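Local coordinates for protein RNA-dependent RNA Polymerase (Bombyx mori cytoplasmic polyhedrosis virus, PDB 6TZ0) that synthesises RNA from an RNA template, making plus strands by fully conservative transcription and minus strands during replication of the double-stranded RNA genome, at residues A523-D528 with G1063-S1068; D766-V771 with P1145-F1150. One frame throughout, in Å; residues are numbered along the deposited sequence.

Interaction 1: A523-D528 with G1063-S1068; sequences AGNAFD and GGLDRS
A type I beta turn, Asn525 to Asp528, in the loop between helices 501-508 and 530-535 of the polymerase domain packs on Leu1065 and Arg1067, in the loop after helix 1054-1062. The Phe527 and Leu1065 side chains reach toward each other, tip to tip. Leu1065 CD1 lies over one face of the Phe527 ring, 4.0 Å from its centroid and 30° off the normal, a CH-pi contact. Leu1065 chi2 of 174° sets CD1 anti to CA, and the same methyl lies 3.4 Å from Asn525 ND2. The other methyl, CD2, meets Ala526 CB at 3.9 Å. The backbone carbon of Asp1066 comes to the ring edge. Phe527 CE1 sits over one face of the Arg1067 guanidinium, whose plane is 37° from that of the ring. Asn276 accepts a weak hydrogen bond from Arg1067 NH1. In the polymerase loop, Asp528 holds the chain just before the turn: OD2 accepts a hydrogen bond from Gly524 N, and OD1 accepts one from Ala523 N through its syn lone pair. In the other loop, Asp1066 forms an Asx turn, its OD2 accepting from Ser1068 N at 2.8 Å and also from Ser1068 OG at 2.7 Å.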
loop_
_atom_site.group_PDB
_atom_site.type_symbol
_atom_site.label_atom_id
_atom_site.label_comp_id
_atom_site.label_asym_id
_atom_site.label_seq_id
_atom_site.Cartn_x
_atom_site.Cartn_y
_atom_site.Cartn_z
ATOM N N ALA A 523 17.257 -1.879 -7.916
ATOM C CA ALA A 523 17.611 -1.597 -9.297
ATOM C C ALA A 523 17.418 -2.789 -10.216
ATOM O O ALA A 523 17.586 -2.643 -11.430
ATOM C CB ALA A 523 19.066 -1.122 -9.394
ATOM N N GLY A 524 17.083 -3.957 -9.676
ATOM C CA GLY A 524 16.837 -5.127 -10.487
ATOM C C GLY A 524 18.068 -5.880 -10.925
ATOM O O GLY A 524 17.941 -6.858 -11.668
ATOM N N ASN A 525 19.254 -5.465 -10.491
ATOM C CA ASN A 525 20.485 -6.156 -10.844
ATOM C C ASN A 525 21.258 -6.527 -9.587
ATOM O O ASN A 525 20.708 -6.491 -8.484
ATOM C CB ASN A 525 21.329 -5.321 -11.811
ATOM C CG ASN A 525 21.596 -3.915 -11.314
ATOM O OD1 ASN A 525 21.239 -3.550 -10.197
ATOM N ND2 ASN A 525 22.206 -3.105 -12.163
ATOM N N ALA A 526 22.520 -6.909 -9.739
ATOM C CA ALA A 526 23.315 -7.374 -8.610
ATOM C C ALA A 526 23.792 -6.263 -7.677
ATOM O O ALA A 526 24.508 -6.568 -6.720
ATOM C CB ALA A 526 24.520 -8.167 -9.112
ATOM N N PHE A 527 23.430 -4.997 -7.904
ATOM C CA PHE A 527 23.764 -3.972 -6.920
ATOM C C PHE A 527 22.917 -4.077 -5.664
ATOM O O PHE A 527 23.295 -3.516 -4.633
ATOM C CB PHE A 527 23.593 -2.557 -7.473
ATOM C CG PHE A 527 24.609 -2.161 -8.501
ATOM C CD1 PHE A 527 25.936 -2.011 -8.151
ATOM C CD2 PHE A 527 24.215 -1.826 -9.788
ATOM C CE1 PHE A 527 26.871 -1.619 -9.087
ATOM C CE2 PHE A 527 25.140 -1.417 -10.728
ATOM C CZ PHE A 527 26.470 -1.318 -10.379
ATOM N N ASP A 528 21.777 -4.763 -5.735
ATOM C CA ASP A 528 20.877 -4.849 -4.594
ATOM C C ASP A 528 21.433 -5.753 -3.510
ATOM O O ASP A 528 21.136 -5.558 -2.328
ATOM C CB ASP A 528 19.522 -5.375 -5.049
ATOM C CG ASP A 528 18.842 -4.454 -6.030
ATOM O OD1 ASP A 528 19.066 -3.231 -5.958
ATOM O OD2 ASP A 528 18.086 -4.959 -6.886
ATOM N N GLY A 1063 32.926 -9.414 -18.032
ATOM C CA GLY A 1063 33.172 -8.899 -16.702
ATOM C C GLY A 1063 31.891 -8.520 -15.990
ATOM O O GLY A 1063 30.774 -8.755 -16.458
ATOM N N GLY A 1064 32.076 -7.908 -14.830
ATOM C CA GLY A 1064 30.964 -7.535 -13.987
ATOM C C GLY A 1064 30.502 -6.112 -14.196
ATOM O O GLY A 1064 31.031 -5.365 -15.010
ATOM N N LEU A 1065 29.498 -5.741 -13.418
ATOM C CA LEU A 1065 28.862 -4.441 -13.545
ATOM C C LEU A 1065 29.479 -3.451 -12.567
ATOM O O LEU A 1065 29.856 -3.813 -11.450
ATOM C CB LEU A 1065 27.353 -4.579 -13.320
ATOM C CG LEU A 1065 26.681 -4.739 -11.948
ATOM C CD1 LEU A 1065 25.193 -4.701 -12.146
ATOM C CD2 LEU A 1065 27.062 -6.003 -11.192
ATOM N N ASP A 1066 29.605 -2.198 -13.002
ATOM C CA ASP A 1066 30.236 -1.164 -12.195
ATOM C C ASP A 1066 29.489 0.148 -12.367
ATOM O O ASP A 1066 29.037 0.471 -13.467
ATOM C CB ASP A 1066 31.705 -0.976 -12.580
ATOM C CG ASP A 1066 32.447 -0.077 -11.611
ATOM O OD1 ASP A 1066 32.774 -0.548 -10.504
ATOM O OD2 ASP A 1066 32.696 1.098 -11.945
ATOM N N ARG A 1067 29.376 0.907 -11.275
ATOM C CA ARG A 1067 28.664 2.181 -11.282
ATOM C C ARG A 1067 29.540 3.363 -11.664
ATOM O O ARG A 1067 29.007 4.413 -12.032
ATOM C CB ARG A 1067 28.035 2.454 -9.910
ATOM C CG ARG A 1067 29.037 2.614 -8.777
ATOM C CD ARG A 1067 28.346 3.032 -7.484
ATOM N NE ARG A 1067 27.383 2.040 -7.011
ATOM C CZ ARG A 1067 27.676 1.043 -6.184
ATOM N NH1 ARG A 1067 28.910 0.899 -5.722
ATOM N NH2 ARG A 1067 26.729 0.192 -5.814
ATOM N N SER A 1068 30.859 3.220 -11.584
ATOM C CA SER A 1068 31.777 4.306 -11.890
ATOM C C SER A 1068 32.524 4.109 -13.200
ATOM O O SER A 1068 33.249 5.016 -13.623
ATOM C CB SER A 1068 32.794 4.471 -10.754
ATOM O OG SER A 1068 33.624 3.325 -10.650
#

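Interaction 2: D766-V771 with P1145-F1150; sequences DLLFRV and PRQLFF
The Phe769 ring packs against Phe1149 and Phe1150. Phe1149 CB lies over one face of it, 3.7 Å from the centroid and 22° off the normal, a CH-pi contact. The rings of Phe769 and Phe1149 meet obliquely, with centroids 5.7 Å apart and planes at 65°. Phe1149 CG is anti to the backbone N (chi1 -176°), and its ring meets that of Phe732, outside the two segments. Phe769 CD2 approaches the edge of the Phe1150 ring, 3.5 Å from Phe1150 CD2. Beside the aromatic group, Leu768 CD1 touches Gln1147 CG at 3.7 Å. The contact joins two loops: Asp766 ends helix 754-766 and its loop runs on to helix 774-786, while 1145-1150 lies between two short strands of the C-terminal region. At the more polar side, Asp766 OD1 lies against the aliphatic part of Arg1146, 3.2 Å from CG. The 4.5 Å from OD1 to Arg1146 NE is too long for a salt bridge, and the oxygen sits off the guanidinium plane. Arg770 NH2 and Arg1146 NH2 are 3.8 Å apart, like charges with their guanidinium planes nearly perpendicular. Arg770 NH1 gives a weak hydrogen bond to Phe735 O. Farther out, Gln1147 NE2 bonds to Met863 O and Thr865 O.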
loop_
_atom_site.group_PDB
_atom_site.type_symbol
_atom_site.label_atom_id
_atom_site.label_comp_id
_atom_site.label_asym_id
_atom_site.label_seq_id
_atom_site.Cartn_x
_atom_site.Cartn_y
_atom_site.Cartn_z
ATOM N N ASP A 766 12.728 -12.160 -15.734
ATOM C CA ASP A 766 12.809 -12.273 -14.282
ATOM C C ASP A 766 13.243 -13.661 -13.834
ATOM O O ASP A 766 13.844 -13.789 -12.765
ATOM C CB ASP A 766 11.469 -11.942 -13.629
ATOM C CG ASP A 766 11.080 -10.500 -13.782
ATOM O OD1 ASP A 766 11.977 -9.655 -13.949
ATOM O OD2 ASP A 766 9.869 -10.202 -13.722
ATOM N N LEU A 767 12.947 -14.698 -14.614
ATOM C CA LEU A 767 13.369 -16.057 -14.297
ATOM C C LEU A 767 14.738 -16.421 -14.847
ATOM O O LEU A 767 14.964 -17.591 -15.144
ATOM C CB LEU A 767 12.364 -17.074 -14.840
ATOM C CG LEU A 767 11.021 -17.364 -14.194
ATOM C CD1 LEU A 767 10.238 -18.237 -15.136
ATOM C CD2 LEU A 767 11.258 -18.087 -12.894
ATOM N N LEU A 768 15.650 -15.469 -15.018
ATOM C CA LEU A 768 16.781 -15.739 -15.899
ATOM C C LEU A 768 18.012 -16.191 -15.117
ATOM O O LEU A 768 18.684 -17.148 -15.515
ATOM C CB LEU A 768 17.083 -14.508 -16.747
ATOM C CG LEU A 768 17.706 -14.775 -18.118
ATOM C CD1 LEU A 768 17.323 -13.642 -19.025
ATOM C CD2 LEU A 768 19.198 -14.919 -18.103
ATOM N N PHE A 769 18.359 -15.496 -14.030
ATOM C CA PHE A 769 19.486 -15.946 -13.219
ATOM C C PHE A 769 19.070 -16.828 -12.057
ATOM O O PHE A 769 19.936 -17.402 -11.396
ATOM C CB PHE A 769 20.333 -14.795 -12.654
ATOM C CG PHE A 769 21.296 -14.181 -13.634
ATOM C CD1 PHE A 769 21.103 -14.268 -14.997
ATOM C CD2 PHE A 769 22.507 -13.698 -13.176
ATOM C CE1 PHE A 769 22.010 -13.742 -15.869
ATOM C CE2 PHE A 769 23.434 -13.178 -14.049
ATOM C CZ PHE A 769 23.184 -13.207 -15.403
ATOM N N ARG A 770 17.780 -16.946 -11.776
ATOM C CA ARG A 770 17.312 -17.811 -10.704
ATOM C C ARG A 770 16.961 -19.206 -11.203
ATOM O O ARG A 770 16.334 -19.984 -10.482
ATOM C CB ARG A 770 16.130 -17.153 -9.995
ATOM C CG ARG A 770 14.971 -16.812 -10.880
ATOM C CD ARG A 770 13.939 -16.038 -10.097
ATOM N NE ARG A 770 14.381 -14.699 -9.724
ATOM C CZ ARG A 770 13.691 -13.886 -8.933
ATOM N NH1 ARG A 770 12.532 -14.277 -8.429
ATOM N NH2 ARG A 770 14.150 -12.680 -8.646
ATOM N N VAL A 771 17.392 -19.542 -12.411
ATOM C CA VAL A 771 17.024 -20.775 -13.086
ATOM C C VAL A 771 18.307 -21.552 -13.364
ATOM O O VAL A 771 19.410 -21.008 -13.312
ATOM C CB VAL A 771 16.243 -20.473 -14.385
ATOM C CG1 VAL A 771 17.166 -20.086 -15.527
ATOM C CG2 VAL A 771 15.316 -21.556 -14.757
ATOM N N PRO A 1145 17.601 -4.957 -16.508
ATOM C CA PRO A 1145 18.494 -5.270 -15.382
ATOM C C PRO A 1145 18.328 -6.674 -14.825
ATOM O O PRO A 1145 19.310 -7.239 -14.333
ATOM C CB PRO A 1145 18.128 -4.206 -14.342
ATOM C CG PRO A 1145 17.561 -3.095 -15.133
ATOM C CD PRO A 1145 16.821 -3.734 -16.257
ATOM N N ARG A 1146 17.126 -7.254 -14.866
ATOM C CA ARG A 1146 16.971 -8.653 -14.481
ATOM C C ARG A 1146 17.598 -9.590 -15.497
ATOM O O ARG A 1146 17.946 -10.723 -15.155
ATOM C CB ARG A 1146 15.494 -9.003 -14.313
ATOM C CG ARG A 1146 14.824 -8.308 -13.161
ATOM C CD ARG A 1146 15.310 -8.891 -11.858
ATOM N NE ARG A 1146 14.694 -8.255 -10.702
ATOM C CZ ARG A 1146 15.027 -8.526 -9.447
ATOM N NH1 ARG A 1146 14.420 -7.901 -8.451
ATOM N NH2 ARG A 1146 15.967 -9.424 -9.192
ATOM N N GLN A 1147 17.743 -9.137 -16.737
ATOM C CA GLN A 1147 18.344 -9.944 -17.787
ATOM C C GLN A 1147 19.865 -9.932 -17.673
ATOM O O GLN A 1147 20.512 -10.979 -17.763
ATOM C CB GLN A 1147 17.879 -9.411 -19.144
ATOM C CG GLN A 1147 18.227 -10.268 -20.332
ATOM C CD GLN A 1147 17.700 -9.693 -21.626
ATOM O OE1 GLN A 1147 17.175 -8.583 -21.654
ATOM N NE2 GLN A 1147 17.816 -10.455 -22.701
ATOM N N LEU A 1148 20.445 -8.748 -17.493
ATOM C CA LEU A 1148 21.887 -8.572 -17.305
ATOM C C LEU A 1148 22.171 -8.349 -15.820
ATOM O O LEU A 1148 22.561 -7.266 -15.387
ATOM C CB LEU A 1148 22.391 -7.399 -18.151
ATOM C CG LEU A 1148 22.756 -7.457 -19.644
ATOM C CD1 LEU A 1148 24.015 -8.199 -19.919
ATOM C CD2 LEU A 1148 21.677 -8.101 -20.460
ATOM N N PHE A 1149 21.968 -9.405 -15.034
ATOM C CA PHE A 1149 21.933 -9.272 -13.579
ATOM C C PHE A 1149 23.334 -9.127 -12.987
ATOM O O PHE A 1149 23.641 -8.120 -12.345
ATOM C CB PHE A 1149 21.192 -10.476 -12.994
ATOM C CG PHE A 1149 20.988 -10.439 -11.508
ATOM C CD1 PHE A 1149 19.968 -9.687 -10.954
ATOM C CD2 PHE A 1149 21.776 -11.204 -10.673
ATOM C CE1 PHE A 1149 19.769 -9.667 -9.587
ATOM C CE2 PHE A 1149 21.579 -11.190 -9.312
ATOM C CZ PHE A 1149 20.575 -10.420 -8.767
ATOM N N PHE A 1150 24.200 -10.119 -13.193
ATOM C CA PHE A 1150 25.608 -10.006 -12.823
ATOM C C PHE A 1150 26.482 -9.419 -13.919
ATOM O O PHE A 1150 27.642 -9.096 -13.652
ATOM C CB PHE A 1150 26.204 -11.363 -12.435
ATOM C CG PHE A 1150 25.877 -11.804 -11.045
ATOM C CD1 PHE A 1150 26.488 -11.204 -9.960
ATOM C CD2 PHE A 1150 25.013 -12.856 -10.825
ATOM C CE1 PHE A 1150 26.204 -11.618 -8.678
ATOM C CE2 PHE A 1150 24.730 -13.278 -9.547
ATOM C CZ PHE A 1150 25.329 -12.659 -8.471
#

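Interactions 1 and 2 are neighbours, with centres about 12 Å apart. They meet where 523-528 runs beside 1145-1150. Ala526 N probably donates a hydrogen bond to Phe1149 O, at 3.1 Å. Around it, Asn525 C packs on Phe1149 CE1 at 3.5 Å, and Gly524 O lies 3.3 Å from Arg1146 CD. Phe1149 therefore touches both the polymerase loop and Phe769. The segments alternate along the chain, so 766-771 falls between the two partners of interaction 1. Together the contacts join the polymerase domain, the 766-771 loop and two C-terminal loops. Both interactions lie away from the nucleotide- and magnesium-binding residues.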